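Local coordinates for aerobactin synthase IucC (Klebsiella pneumoniae, PDB 6CN7), which catalyses the ATP-dependent attachment of a second N-acetyl-N-hydroxylysine to a citryl intermediate, most likely the last step in making the siderophore aerobactin, at residues A[46-51]-A[67-72]; A[169-174]-A[244-249]; A[454-459]-A[527-532]; A[489-494]-A[507-512]. The protein carries 5 engineered substitutions. All blocks are in the same frame, centred on the assembly; numbering follows the deposited sequence.

Interaction 1 (A[46-51]-A[67-72])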
loop_
_atom_site.group_PDB
_atom_site.type_symbol
_atom_site.label_atom_id
_atom_site.label_comp_id
_atom_site.label_asym_id
_atom_site.label_seq_id
_atom_site.Cartn_x
_atom_site.Cartn_y
_atom_site.Cartn_z
ATOM N N ALA A 46 -2.871 37.376 -8.198
ATOM C CA ALA A 46 -1.529 37.399 -7.635
ATOM C C ALA A 46 -0.550 37.904 -8.682
ATOM O O ALA A 46 -0.751 37.713 -9.885
ATOM C CB ALA A 46 -1.104 36.013 -7.137
ATOM N N GLN A 47 0.509 38.553 -8.203
ATOM C CA GLN A 47 1.598 39.035 -9.041
ATOM C C GLN A 47 2.915 38.592 -8.425
ATOM O O GLN A 47 3.148 38.803 -7.231
ATOM C CB GLN A 47 1.574 40.560 -9.177
ATOM C CG GLN A 47 2.786 41.131 -9.914
ATOM C CD GLN A 47 2.790 42.642 -9.944
ATOM O OE1 GLN A 47 2.829 43.294 -8.902
ATOM N NE2 GLN A 47 2.754 43.210 -11.142
ATOM N N TRP A 48 3.770 37.993 -9.244
ATOM C CA TRP A 48 5.093 37.552 -8.826
ATOM C C TRP A 48 6.134 38.496 -9.405
ATOM O O TRP A 48 6.155 38.735 -10.615
ATOM C CB TRP A 48 5.365 36.117 -9.280
ATOM C CG TRP A 48 4.544 35.117 -8.540
ATOM C CD1 TRP A 48 3.315 34.642 -8.893
ATOM C CD2 TRP A 48 4.884 34.475 -7.309
ATOM N NE1 TRP A 48 2.868 33.741 -7.958
ATOM C CE2 TRP A 48 3.815 33.619 -6.974
ATOM C CE3 TRP A 48 5.990 34.537 -6.456
ATOM C CZ2 TRP A 48 3.821 32.833 -5.826
ATOM C CZ3 TRP A 48 5.994 33.755 -5.317
ATOM C CH2 TRP A 48 4.917 32.914 -5.012
ATOM N N ARG A 49 6.983 39.039 -8.535
ATOM C CA ARG A 49 8.060 39.934 -8.930
ATOM C C ARG A 49 9.391 39.310 -8.537
ATOM O O ARG A 49 9.492 38.603 -7.530
ATOM C CB ARG A 49 7.898 41.315 -8.282
ATOM C CG ARG A 49 6.612 42.019 -8.700
ATOM C CD ARG A 49 6.418 43.362 -8.017
ATOM N NE ARG A 49 7.429 44.340 -8.420
ATOM C CZ ARG A 49 8.431 44.761 -7.657
ATOM N NH1 ARG A 49 8.586 44.306 -6.419
ATOM N NH2 ARG A 49 9.288 45.656 -8.132
ATOM N N PHE A 50 10.412 39.563 -9.350
ATOM C CA PHE A 50 11.698 38.901 -9.176
ATOM C C PHE A 50 12.702 39.509 -10.143
ATOM O O PHE A 50 12.347 40.283 -11.037
ATOM C CB PHE A 50 11.580 37.393 -9.408
ATOM C CG PHE A 50 11.047 37.029 -10.768
ATOM C CD1 PHE A 50 11.895 36.944 -11.861
ATOM C CD2 PHE A 50 9.698 36.775 -10.953
ATOM C CE1 PHE A 50 11.408 36.612 -13.110
ATOM C CE2 PHE A 50 9.207 36.442 -12.203
ATOM C CZ PHE A 50 10.064 36.362 -13.281
ATOM N N SER A 51 13.962 39.136 -9.955
ATOM C CA SER A 51 15.039 39.479 -10.869
ATOM C C SER A 51 15.415 38.241 -11.669
ATOM O O SER A 51 15.426 37.126 -11.136
ATOM C CB SER A 51 16.262 40.006 -10.116
ATOM O OG SER A 51 15.924 41.137 -9.334
ATOM N N LEU A 67 12.298 36.481 -5.244
ATOM C CA LEU A 67 10.884 36.214 -5.477
ATOM C C LEU A 67 10.011 36.949 -4.467
ATOM O O LEU A 67 10.259 36.901 -3.259
ATOM C CB LEU A 67 10.615 34.709 -5.411
ATOM C CG LEU A 67 11.007 33.905 -6.653
ATOM C CD1 LEU A 67 10.937 32.418 -6.360
ATOM C CD2 LEU A 67 10.110 34.252 -7.835
ATOM N N ARG A 68 8.979 37.621 -4.976
ATOM C CA ARG A 68 8.001 38.320 -4.156
ATOM C C ARG A 68 6.607 38.066 -4.709
ATOM O O ARG A 68 6.393 38.137 -5.923
ATOM C CB ARG A 68 8.252 39.831 -4.130
ATOM C CG ARG A 68 9.557 40.250 -3.502
ATOM C CD ARG A 68 9.531 40.067 -1.996
ATOM N NE ARG A 68 10.736 40.611 -1.378
ATOM C CZ ARG A 68 11.875 39.940 -1.231
ATOM N NH1 ARG A 68 11.978 38.687 -1.654
ATOM N NH2 ARG A 68 12.915 40.527 -0.658
ATOM N N CYS A 69 5.665 37.767 -3.814
ATOM C CA CYS A 69 4.238 37.725 -4.142
ATOM C C CYS A 69 3.536 38.638 -3.140
ATOM O O CYS A 69 2.918 38.170 -2.183
ATOM C CB CYS A 69 3.684 36.307 -4.096
ATOM S SG CYS A 69 2.018 36.153 -4.788
ATOM N N ALA A 70 3.642 39.947 -3.368
ATOM C CA ALA A 70 3.100 40.934 -2.443
ATOM C C ALA A 70 3.787 40.751 -1.092
ATOM O O ALA A 70 4.984 41.041 -0.966
ATOM C CB ALA A 70 1.577 40.795 -2.345
ATOM N N ASP A 71 3.050 40.273 -0.087
ATOM C CA ASP A 71 3.623 39.880 1.191
ATOM C C ASP A 71 3.265 38.449 1.574
ATOM O O ASP A 71 3.646 38.006 2.664
ATOM C CB ASP A 71 3.166 40.844 2.301
ATOM C CG ASP A 71 3.976 42.134 2.319
ATOM O OD1 ASP A 71 5.124 42.107 1.832
ATOM O OD2 ASP A 71 3.478 43.168 2.816
ATOM N N GLU A 72 2.549 37.717 0.723
ATOM C CA GLU A 72 2.329 36.304 0.981
ATOM C C GLU A 72 3.674 35.594 1.128
ATOM O O GLU A 72 4.641 35.949 0.443
ATOM C CB GLU A 72 1.525 35.664 -0.155
ATOM C CG GLU A 72 0.107 36.179 -0.286
ATOM C CD GLU A 72 -0.845 35.108 -0.777
ATOM O OE1 GLU A 72 -1.279 35.191 -1.946
ATOM O OE2 GLU A 72 -1.137 34.181 0.010
#

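Interaction 2 (A[169-174]-A[244-249])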
loop_
_atom_site.group_PDB
_atom_site.type_symbol
_atom_site.label_atom_id
_atom_site.label_comp_id
_atom_site.label_asym_id
_atom_site.label_seq_id
_atom_site.Cartn_x
_atom_site.Cartn_y
_atom_site.Cartn_z
ATOM N N HIS A 169 11.948 -9.250 -3.579
ATOM C CA HIS A 169 11.043 -10.352 -3.302
ATOM C C HIS A 169 11.116 -11.356 -4.447
ATOM O O HIS A 169 11.324 -10.986 -5.606
ATOM C CB HIS A 169 9.616 -9.836 -3.129
ATOM C CG HIS A 169 8.681 -10.826 -2.513
ATOM N ND1 HIS A 169 8.587 -11.014 -1.150
ATOM C CD2 HIS A 169 7.789 -11.677 -3.071
ATOM C CE1 HIS A 169 7.681 -11.940 -0.897
ATOM N NE2 HIS A 169 7.182 -12.359 -2.046
ATOM N N TRP A 170 10.950 -12.635 -4.117
ATOM C CA TRP A 170 11.131 -13.716 -5.079
ATOM C C TRP A 170 9.869 -14.560 -5.172
ATOM O O TRP A 170 9.319 -14.982 -4.148
ATOM C CB TRP A 170 12.327 -14.588 -4.698
ATOM C CG TRP A 170 13.621 -13.871 -4.868
ATOM C CD1 TRP A 170 14.272 -13.123 -3.933
ATOM C CD2 TRP A 170 14.418 -13.815 -6.055
ATOM N NE1 TRP A 170 15.431 -12.609 -4.461
ATOM C CE2 TRP A 170 15.543 -13.018 -5.764
ATOM C CE3 TRP A 170 14.293 -14.363 -7.335
ATOM C CZ2 TRP A 170 16.535 -12.757 -6.706
ATOM C CZ3 TRP A 170 15.280 -14.104 -8.268
ATOM C CH2 TRP A 170 16.385 -13.308 -7.949
ATOM N N LEU A 171 9.422 -14.802 -6.400
ATOM C CA LEU A 171 8.281 -15.657 -6.686
ATOM C C LEU A 171 8.737 -16.901 -7.434
ATOM O O LEU A 171 9.854 -16.975 -7.954
ATOM C CB LEU A 171 7.230 -14.911 -7.518
ATOM C CG LEU A 171 6.558 -13.688 -6.894
ATOM C CD1 LEU A 171 5.566 -13.086 -7.878
ATOM C CD2 LEU A 171 5.870 -14.052 -5.592
ATOM N N ALA A 172 7.848 -17.889 -7.482
ATOM C CA ALA A 172 8.040 -19.089 -8.282
ATOM C C ALA A 172 6.873 -19.217 -9.248
ATOM O O ALA A 172 5.712 -19.113 -8.840
ATOM C CB ALA A 172 8.149 -20.337 -7.402
ATOM N N VAL A 173 7.183 -19.431 -10.524
ATOM C CA VAL A 173 6.179 -19.489 -11.576
ATOM C C VAL A 173 6.440 -20.711 -12.440
ATOM O O VAL A 173 7.587 -21.114 -12.652
ATOM C CB VAL A 173 6.189 -18.208 -12.439
ATOM C CG1 VAL A 173 5.130 -18.283 -13.536
ATOM C CG2 VAL A 173 5.973 -16.978 -11.571
ATOM N N LYS A 174 5.359 -21.305 -12.941
ATOM C CA LYS A 174 5.480 -22.443 -13.839
ATOM C C LYS A 174 6.117 -22.010 -15.156
ATOM O O LYS A 174 5.833 -20.929 -15.678
ATOM C CB LYS A 174 4.108 -23.068 -14.095
ATOM N N MET A 244 1.057 -19.557 -8.500
ATOM C CA MET A 244 2.234 -18.766 -8.178
ATOM C C MET A 244 2.528 -18.938 -6.697
ATOM O O MET A 244 1.604 -19.050 -5.887
ATOM C CB MET A 244 2.020 -17.286 -8.498
ATOM C CG MET A 244 2.070 -16.936 -9.975
ATOM S SD MET A 244 1.451 -15.271 -10.321
ATOM C CE MET A 244 1.857 -14.390 -8.812
ATOM N N VAL A 245 3.812 -18.950 -6.348
ATOM C CA VAL A 245 4.242 -19.193 -4.976
ATOM C C VAL A 245 5.127 -18.040 -4.529
ATOM O O VAL A 245 6.049 -17.643 -5.251
ATOM C CB VAL A 245 4.987 -20.536 -4.840
ATOM C CG1 VAL A 245 5.467 -20.749 -3.409
ATOM C CG2 VAL A 245 4.085 -21.681 -5.277
ATOM N N SER A 246 4.845 -17.509 -3.342
ATOM C CA SER A 246 5.630 -16.431 -2.757
ATOM C C SER A 246 6.705 -17.030 -1.858
ATOM O O SER A 246 6.388 -17.694 -0.865
ATOM C CB SER A 246 4.724 -15.485 -1.970
ATOM O OG SER A 246 5.477 -14.593 -1.177
ATOM N N LEU A 247 7.970 -16.793 -2.203
ATOM C CA LEU A 247 9.082 -17.369 -1.460
ATOM C C LEU A 247 9.622 -16.436 -0.389
ATOM O O LEU A 247 10.129 -16.908 0.635
ATOM C CB LEU A 247 10.217 -17.748 -2.416
ATOM C CG LEU A 247 10.062 -19.080 -3.153
ATOM C CD1 LEU A 247 8.790 -19.109 -3.982
ATOM C CD2 LEU A 247 11.272 -19.341 -4.031
ATOM N N GLY A 248 9.527 -15.134 -0.598
ATOM C CA GLY A 248 10.033 -14.154 0.339
ATOM C C GLY A 248 11.184 -13.365 -0.257
ATOM O O GLY A 248 11.478 -13.432 -1.453
ATOM N N GLU A 249 11.843 -12.606 0.612
ATOM C CA GLU A 249 12.958 -11.764 0.208
ATOM C C GLU A 249 14.269 -12.515 0.397
ATOM O O GLU A 249 14.481 -13.160 1.430
ATOM C CB GLU A 249 12.966 -10.465 1.014
ATOM C CG GLU A 249 11.737 -9.600 0.788
ATOM C CD GLU A 249 11.798 -8.292 1.550
ATOM O OE1 GLU A 249 12.693 -8.145 2.411
ATOM O OE2 GLU A 249 10.954 -7.407 1.284
HETATM O O HOH W 1 8.879 -8.049 0.221
#

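Interaction 3 (A[454-459]-A[527-532])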
loop_
_atom_site.group_PDB
_atom_site.type_symbol
_atom_site.label_atom_id
_atom_site.label_comp_id
_atom_site.label_asym_id
_atom_site.label_seq_id
_atom_site.Cartn_x
_atom_site.Cartn_y
_atom_site.Cartn_z
ATOM N N ASP A 454 10.910 7.432 -44.252
ATOM C CA ASP A 454 11.649 7.178 -45.482
ATOM C C ASP A 454 12.356 5.829 -45.406
ATOM O O ASP A 454 12.728 5.358 -44.328
ATOM C CB ASP A 454 12.669 8.292 -45.726
ATOM C CG ASP A 454 12.027 9.659 -45.833
ATOM O OD1 ASP A 454 10.789 9.746 -45.692
ATOM O OD2 ASP A 454 12.757 10.644 -46.060
ATOM N N ALA A 455 12.540 5.209 -46.566
ATOM C CA ALA A 455 13.185 3.900 -46.660
ATOM C C ALA A 455 14.662 4.117 -46.965
ATOM O O ALA A 455 15.044 4.359 -48.113
ATOM C CB ALA A 455 12.515 3.041 -47.725
ATOM N N PHE A 456 15.494 4.032 -45.927
ATOM C CA PHE A 456 16.938 4.136 -46.091
ATOM C C PHE A 456 17.524 2.757 -46.370
ATOM O O PHE A 456 17.171 1.795 -45.678
ATOM C CB PHE A 456 17.592 4.716 -44.841
ATOM C CG PHE A 456 17.272 6.169 -44.589
ATOM C CD1 PHE A 456 16.535 6.914 -45.498
ATOM C CD2 PHE A 456 17.725 6.792 -43.435
ATOM C CE1 PHE A 456 16.252 8.246 -45.258
ATOM C CE2 PHE A 456 17.446 8.125 -43.191
ATOM C CZ PHE A 456 16.709 8.852 -44.104
ATOM N N PRO A 457 18.407 2.608 -47.363
ATOM C CA PRO A 457 19.064 1.305 -47.547
ATOM C C PRO A 457 19.760 0.816 -46.290
ATOM O O PRO A 457 19.742 -0.386 -45.996
ATOM C CB PRO A 457 20.065 1.572 -48.679
ATOM C CG PRO A 457 19.528 2.754 -49.401
ATOM C CD PRO A 457 18.839 3.593 -48.370
ATOM N N GLU A 458 20.364 1.730 -45.529
ATOM C CA GLU A 458 21.072 1.363 -44.311
ATOM C C GLU A 458 20.149 0.776 -43.252
ATOM O O GLU A 458 20.642 0.277 -42.234
ATOM C CB GLU A 458 21.800 2.584 -43.742
ATOM C CG GLU A 458 22.791 3.233 -44.702
ATOM C CD GLU A 458 22.151 4.279 -45.601
ATOM O OE1 GLU A 458 20.905 4.327 -45.667
ATOM O OE2 GLU A 458 22.895 5.055 -46.241
ATOM N N MET A 459 18.832 0.818 -43.461
ATOM C CA MET A 459 17.872 0.258 -42.520
ATOM C C MET A 459 17.399 -1.139 -42.901
ATOM O O MET A 459 16.676 -1.762 -42.116
ATOM C CB MET A 459 16.650 1.174 -42.404
ATOM C CG MET A 459 16.614 1.986 -41.136
ATOM S SD MET A 459 15.117 2.980 -41.000
ATOM C CE MET A 459 13.920 1.690 -40.690
ATOM N N SER A 527 25.137 14.817 -48.075
ATOM C CA SER A 527 24.631 16.176 -48.235
ATOM C C SER A 527 23.108 16.219 -48.156
ATOM O O SER A 527 22.536 17.106 -47.513
ATOM C CB SER A 527 25.115 16.748 -49.568
ATOM O OG SER A 527 24.569 18.033 -49.805
ATOM N N ALA A 528 22.435 15.260 -48.796
ATOM C CA ALA A 528 20.976 15.263 -48.809
ATOM C C ALA A 528 20.405 14.865 -47.453
ATOM O O ALA A 528 19.441 15.476 -46.978
ATOM C CB ALA A 528 20.461 14.330 -49.902
ATOM N N ARG A 529 20.980 13.841 -46.818
ATOM C CA ARG A 529 20.500 13.424 -45.504
ATOM C C ARG A 529 20.537 14.579 -44.512
ATOM O O ARG A 529 19.640 14.714 -43.671
ATOM C CB ARG A 529 21.335 12.251 -44.984
ATOM C CG ARG A 529 21.218 10.977 -45.809
ATOM C CD ARG A 529 19.858 10.316 -45.631
ATOM N NE ARG A 529 19.723 9.114 -46.452
ATOM C CZ ARG A 529 20.124 7.901 -46.084
ATOM N NH1 ARG A 529 20.698 7.710 -44.902
ATOM N NH2 ARG A 529 19.952 6.873 -46.903
ATOM N N PHE A 530 21.567 15.425 -44.593
ATOM C CA PHE A 530 21.683 16.536 -43.654
ATOM C C PHE A 530 20.626 17.599 -43.924
ATOM O O PHE A 530 20.093 18.204 -42.986
ATOM C CB PHE A 530 23.089 17.135 -43.725
ATOM C CG PHE A 530 24.173 16.192 -43.279
ATOM C CD1 PHE A 530 23.959 15.312 -42.231
ATOM C CD2 PHE A 530 25.407 16.184 -43.908
ATOM C CE1 PHE A 530 24.951 14.445 -41.817
ATOM C CE2 PHE A 530 26.405 15.316 -43.498
ATOM C CZ PHE A 530 26.174 14.446 -42.451
ATOM N N ALA A 531 20.307 17.845 -45.197
ATOM C CA ALA A 531 19.192 18.732 -45.512
ATOM C C ALA A 531 17.888 18.172 -44.961
ATOM O O ALA A 531 17.014 18.926 -44.516
ATOM C CB ALA A 531 19.091 18.936 -47.023
ATOM N N LEU A 532 17.743 16.848 -44.978
ATOM C CA LEU A 532 16.530 16.216 -44.471
ATOM C C LEU A 532 16.443 16.305 -42.953
ATOM O O LEU A 532 15.337 16.335 -42.401
ATOM C CB LEU A 532 16.486 14.758 -44.928
ATOM C CG LEU A 532 15.228 13.954 -44.601
ATOM C CD1 LEU A 532 14.019 14.509 -45.335
ATOM C CD2 LEU A 532 15.445 12.493 -44.952
#

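Interaction 4 (A[489-494]-A[507-512])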
loop_
_atom_site.group_PDB
_atom_site.type_symbol
_atom_site.label_atom_id
_atom_site.label_comp_id
_atom_site.label_asym_id
_atom_site.label_seq_id
_atom_site.Cartn_x
_atom_site.Cartn_y
_atom_site.Cartn_z
ATOM N N THR A 489 16.256 20.128 -23.619
ATOM C CA THR A 489 16.045 19.488 -22.328
ATOM C C THR A 489 17.342 19.197 -21.581
ATOM O O THR A 489 17.283 18.792 -20.416
ATOM C CB THR A 489 15.248 18.186 -22.516
ATOM O OG1 THR A 489 14.073 18.454 -23.292
ATOM C CG2 THR A 489 14.817 17.597 -21.174
ATOM N N VAL A 490 18.502 19.411 -22.201
ATOM C CA VAL A 490 19.776 19.188 -21.523
ATOM C C VAL A 490 20.671 20.415 -21.661
ATOM O O VAL A 490 21.011 21.063 -20.665
ATOM C CB VAL A 490 20.490 17.932 -22.062
ATOM C CG1 VAL A 490 21.800 17.700 -21.319
ATOM C CG2 VAL A 490 19.584 16.717 -21.944
ATOM N N LEU A 491 21.068 20.734 -22.896
ATOM C CA LEU A 491 21.999 21.837 -23.113
ATOM C C LEU A 491 21.440 23.159 -22.605
ATOM O O LEU A 491 22.204 24.013 -22.140
ATOM C CB LEU A 491 22.347 21.941 -24.597
ATOM C CG LEU A 491 23.515 21.072 -25.070
ATOM C CD1 LEU A 491 23.386 19.633 -24.586
ATOM C CD2 LEU A 491 23.605 21.115 -26.584
ATOM N N ARG A 492 20.121 23.350 -22.686
ATOM C CA ARG A 492 19.516 24.568 -22.158
ATOM C C ARG A 492 19.900 24.794 -20.703
ATOM O O ARG A 492 20.032 25.944 -20.266
ATOM C CB ARG A 492 17.993 24.500 -22.300
ATOM C CG ARG A 492 17.237 25.619 -21.586
ATOM C CD ARG A 492 15.823 25.794 -22.140
ATOM N NE ARG A 492 14.957 24.635 -21.898
ATOM C CZ ARG A 492 14.056 24.545 -20.924
ATOM N NH1 ARG A 492 13.877 25.544 -20.070
ATOM N NH2 ARG A 492 13.319 23.449 -20.802
ATOM N N PHE A 493 20.092 23.717 -19.943
ATOM C CA PHE A 493 20.411 23.811 -18.525
ATOM C C PHE A 493 21.906 23.771 -18.234
ATOM O O PHE A 493 22.297 23.978 -17.081
ATOM C CB PHE A 493 19.718 22.679 -17.764
ATOM C CG PHE A 493 18.221 22.721 -17.858
ATOM C CD1 PHE A 493 17.488 23.559 -17.034
ATOM C CD2 PHE A 493 17.547 21.929 -18.771
ATOM C CE1 PHE A 493 16.111 23.604 -17.116
ATOM C CE2 PHE A 493 16.167 21.971 -18.859
ATOM C CZ PHE A 493 15.449 22.809 -18.031
ATOM N N VAL A 494 22.745 23.515 -19.233
ATOM C CA VAL A 494 24.191 23.508 -19.047
ATOM C C VAL A 494 24.816 24.833 -19.460
ATOM O O VAL A 494 25.701 25.343 -18.774
ATOM C CB VAL A 494 24.825 22.335 -19.823
ATOM C CG1 VAL A 494 26.338 22.313 -19.618
ATOM C CG2 VAL A 494 24.214 21.015 -19.386
ATOM N N ARG A 507 28.869 31.711 -27.498
ATOM C CA ARG A 507 30.060 30.927 -27.797
ATOM C C ARG A 507 29.800 29.439 -27.596
ATOM O O ARG A 507 30.223 28.612 -28.411
ATOM C CB ARG A 507 31.221 31.397 -26.918
ATOM C CG ARG A 507 32.538 30.693 -27.184
ATOM C CD ARG A 507 33.018 30.935 -28.604
ATOM N NE ARG A 507 34.324 30.336 -28.846
ATOM C CZ ARG A 507 34.831 30.110 -30.054
ATOM N NH1 ARG A 507 34.140 30.428 -31.142
ATOM N NH2 ARG A 507 36.030 29.558 -30.174
ATOM N N PHE A 508 29.106 29.085 -26.511
ATOM C CA PHE A 508 28.757 27.693 -26.243
ATOM C C PHE A 508 28.197 27.015 -27.489
ATOM O O PHE A 508 28.655 25.937 -27.887
ATOM C CB PHE A 508 27.746 27.646 -25.093
ATOM C CG PHE A 508 27.340 26.256 -24.674
ATOM C CD1 PHE A 508 26.368 25.558 -25.376
ATOM C CD2 PHE A 508 27.908 25.660 -23.560
ATOM C CE1 PHE A 508 25.985 24.288 -24.984
ATOM C CE2 PHE A 508 27.525 24.391 -23.161
ATOM C CZ PHE A 508 26.562 23.706 -23.872
ATOM N N TYR A 509 27.205 27.639 -28.126
ATOM C CA TYR A 509 26.547 27.020 -29.266
ATOM C C TYR A 509 27.284 27.266 -30.577
ATOM O O TYR A 509 27.001 26.581 -31.566
ATOM C CB TYR A 509 25.104 27.512 -29.335
ATOM C CG TYR A 509 24.307 27.064 -28.130
ATOM C CD1 TYR A 509 23.736 25.800 -28.086
ATOM C CD2 TYR A 509 24.158 27.888 -27.025
ATOM C CE1 TYR A 509 23.022 25.379 -26.978
ATOM C CE2 TYR A 509 23.449 27.475 -25.914
ATOM C CZ TYR A 509 22.884 26.221 -25.897
ATOM O OH TYR A 509 22.176 25.805 -24.792
ATOM N N GLN A 510 28.225 28.214 -30.607
ATOM C CA GLN A 510 29.171 28.278 -31.719
ATOM C C GLN A 510 30.029 27.021 -31.767
ATOM O O GLN A 510 30.268 26.461 -32.844
ATOM C CB GLN A 510 30.064 29.514 -31.590
ATOM C CG GLN A 510 29.438 30.812 -32.065
ATOM C CD GLN A 510 30.333 32.009 -31.803
ATOM O OE1 GLN A 510 31.321 31.911 -31.074
ATOM N NE2 GLN A 510 29.992 33.146 -32.396
ATOM N N LEU A 511 30.502 26.562 -30.605
ATOM C CA LEU A 511 31.328 25.361 -30.553
ATOM C C LEU A 511 30.539 24.128 -30.980
ATOM O O LEU A 511 31.072 23.255 -31.673
ATOM C CB LEU A 511 31.889 25.172 -29.144
ATOM C CG LEU A 511 33.162 25.949 -28.791
ATOM C CD1 LEU A 511 32.938 27.442 -28.839
ATOM C CD2 LEU A 511 33.648 25.539 -27.413
ATOM N N LEU A 512 29.272 24.037 -30.572
ATOM C CA LEU A 512 28.446 22.905 -30.976
ATOM C C LEU A 512 28.235 22.898 -32.484
ATOM O O LEU A 512 28.347 21.853 -33.135
ATOM C CB LEU A 512 27.104 22.946 -30.243
ATOM C CG LEU A 512 26.098 21.853 -30.615
ATOM C CD1 LEU A 512 26.679 20.468 -30.373
ATOM C CD2 LEU A 512 24.801 22.035 -29.837
#

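Interaction 1 (A[46-51]-A[67-72])
C69 lies over one face of the W48 indole. Its CB is 3.5 Å from the centroid of the six-membered ring, almost on the ring normal, a CH-pi contact. With chi1 at -169°, SG stands anti to the backbone N of C69 and also comes over that ring, 4.0 Å from the same centroid. This is a Cys sulfur-aromatic contact. The sulfur also touches the methyl of A46, with SG 3.9 Å from A46 CB. Further along, L67 and F50 lie side by side and point the same way. L67 CD2 is 3.8 Å from F50 CB.

The backbones are also paired. R49 and R68 form a single antiparallel hydrogen-bonded pair. R49 N donates to R68 O at 2.8 Å, and R68 N donates back to R49 O over the same length but less straight. The CA-H of W48 points to R68 O, and that of C69 to Q47 O. A type II' turn spans C69 to E72. R68 folds back on its own segment, where its NH1 donates to L67 O.

Strand 46-54 belongs to a small antiparallel sheet, and strand 38-43 is its neighbour. W48 NE1 is hydrogen-bonded to Q82 of helix 76-87. L67 packs on V16, A17 and L20 of helix 4-25, and W48 also touches V16. The pair of segments thus joins the sheet to both helices.

Interaction 2 (A[169-174]-A[244-249])
H169 NE2 and S246 OG are hydrogen-bonded at 2.9 Å, and either could be the donor. The hydroxyl meets the imidazole at its edge, near the ring plane. A water near ND1, the other ring nitrogen, also lies by the carboxylate of E249, but this bridge is doubtful. G248 O lies over one face of the same ring, offset toward its rim.

Four backbone bonds join the strands. A172 and V245 form a regular antiparallel pair, with A172 N to V245 O at 2.9 Å and V245 N to A172 O at 3.1 Å. W170 is gripped differently. W170 N donates to G248 O at 2.8 Å, while its O accepts from L247 N at 3.0 Å. L247 and G248 therefore both face W170, a classic beta bulge in strand 244-250. G248 has phi 114°, where a CB would be jammed against the carbonyl O of L247. The strands belong to a large antiparallel sheet in the IucA/IucC family region.

Packing differs on the two faces. On the face of H169, L171 CD1 meets M244 CE at 4.0 Å, and L171 also rests on W227 and I231 of helix 224-234. W227 stacks on the H169 ring. On the other face, A172 CB touches L247 CD1 at 3.7 Å, and both side chains reach W208 of helix 198-210. S246 also packs on K152 of the second subunit.

Interaction 3 (A[454-459]-A[527-532])
R529 bends at chi2 (-71°), which turns its CD, and F456 has CG beside its backbone N (chi1 -69°), where the two side chains slide past each other in opposite directions. The guanidinium lies flat on the ring, with planes 7° apart and R529 CZ 3.6 Å from the ring centroid. This is a cation-pi stack over the ring centre. E458 comes to the guanidinium from its edge. Its OE1 accepts from R529 NH2 at 3.0 Å, using the syn lone pair, in a salt bridge. The bond from R529 NH1 to the same oxygen is weak. R529 NH1 is also hydrogen-bonded to the carbonyl oxygens of C415 and R416 in helix 395-417. At the ring edge, L532 CD2 is 3.9 Å from F456 CZ. The same methyl faces D454 OD2 at 3.4 Å. A helix arginine thus pairs a cation-pi stack with a salt bridge, tying the 454-459 loop to helix 527-532 near the protein surface.

Interaction 4 (A[489-494]-A[507-512])
A helix-helix contact in the FhuF-like region packs L491 against F508, Y509 and L512. The helices involved, 475-499 and 505-521, follow each other in the chain. L491 and F508 cross at about a right angle. L491 CG approaches the edge of the F508 ring, near its plane, at 4.1 Å from CE1. L491 CD2 meets L512 CD2 at 3.6 Å, methyl to methyl. V494 CG1 adds a looser contact, 4.3 Å from F508 CE2.

The two short segments run at 138° to each other, and their axes come no closer than 11.7 Å. Side chains therefore bridge the gap between the backbones. The two helices form a splayed hairpin, joined by a short link. Helix 475-499 has a wider pi-type turn at 489-491, which includes L491.

Y509 has CG anti to its carbonyl carbon (chi1 -64°), and its side chain reaches across with the hydroxyl end. Its OH lies 3.2 Å from L491 O and 3.9 Å from L491 CB. The hydroxyl is hydrogen-bonded to W57 NE1 and to S495 OG. Y509 is buried, and these partners come from a loop and from helix 475-499. The F508 ring also meets the ring of F403 in helix 395-417 edge-to-face. L512 packs on F403 too, and on F487 of helix 475-499.

Interactions 2 and 4 are buried, interaction 1 is partly buried, and interaction 3 lies at the surface. Their chemistry follows. Interactions 1 and 2 both pair backbones in antiparallel fashion, with a single bridge in the first and several around a bulge in the second. Interaction 4 joins helices mainly through apolar side chains. Interaction 3 relies on a charged group stacked on a ring and held by a salt bridge. Interactions 3 and 4 share one family region, and helices 505-521 and 527-532 are successive. The centres of interactions 3 and 4 are about 26 Å apart. Both also meet helix 395-417. Interaction 2 lies far off, about 49 Å from interactions 3 and 4 between centres.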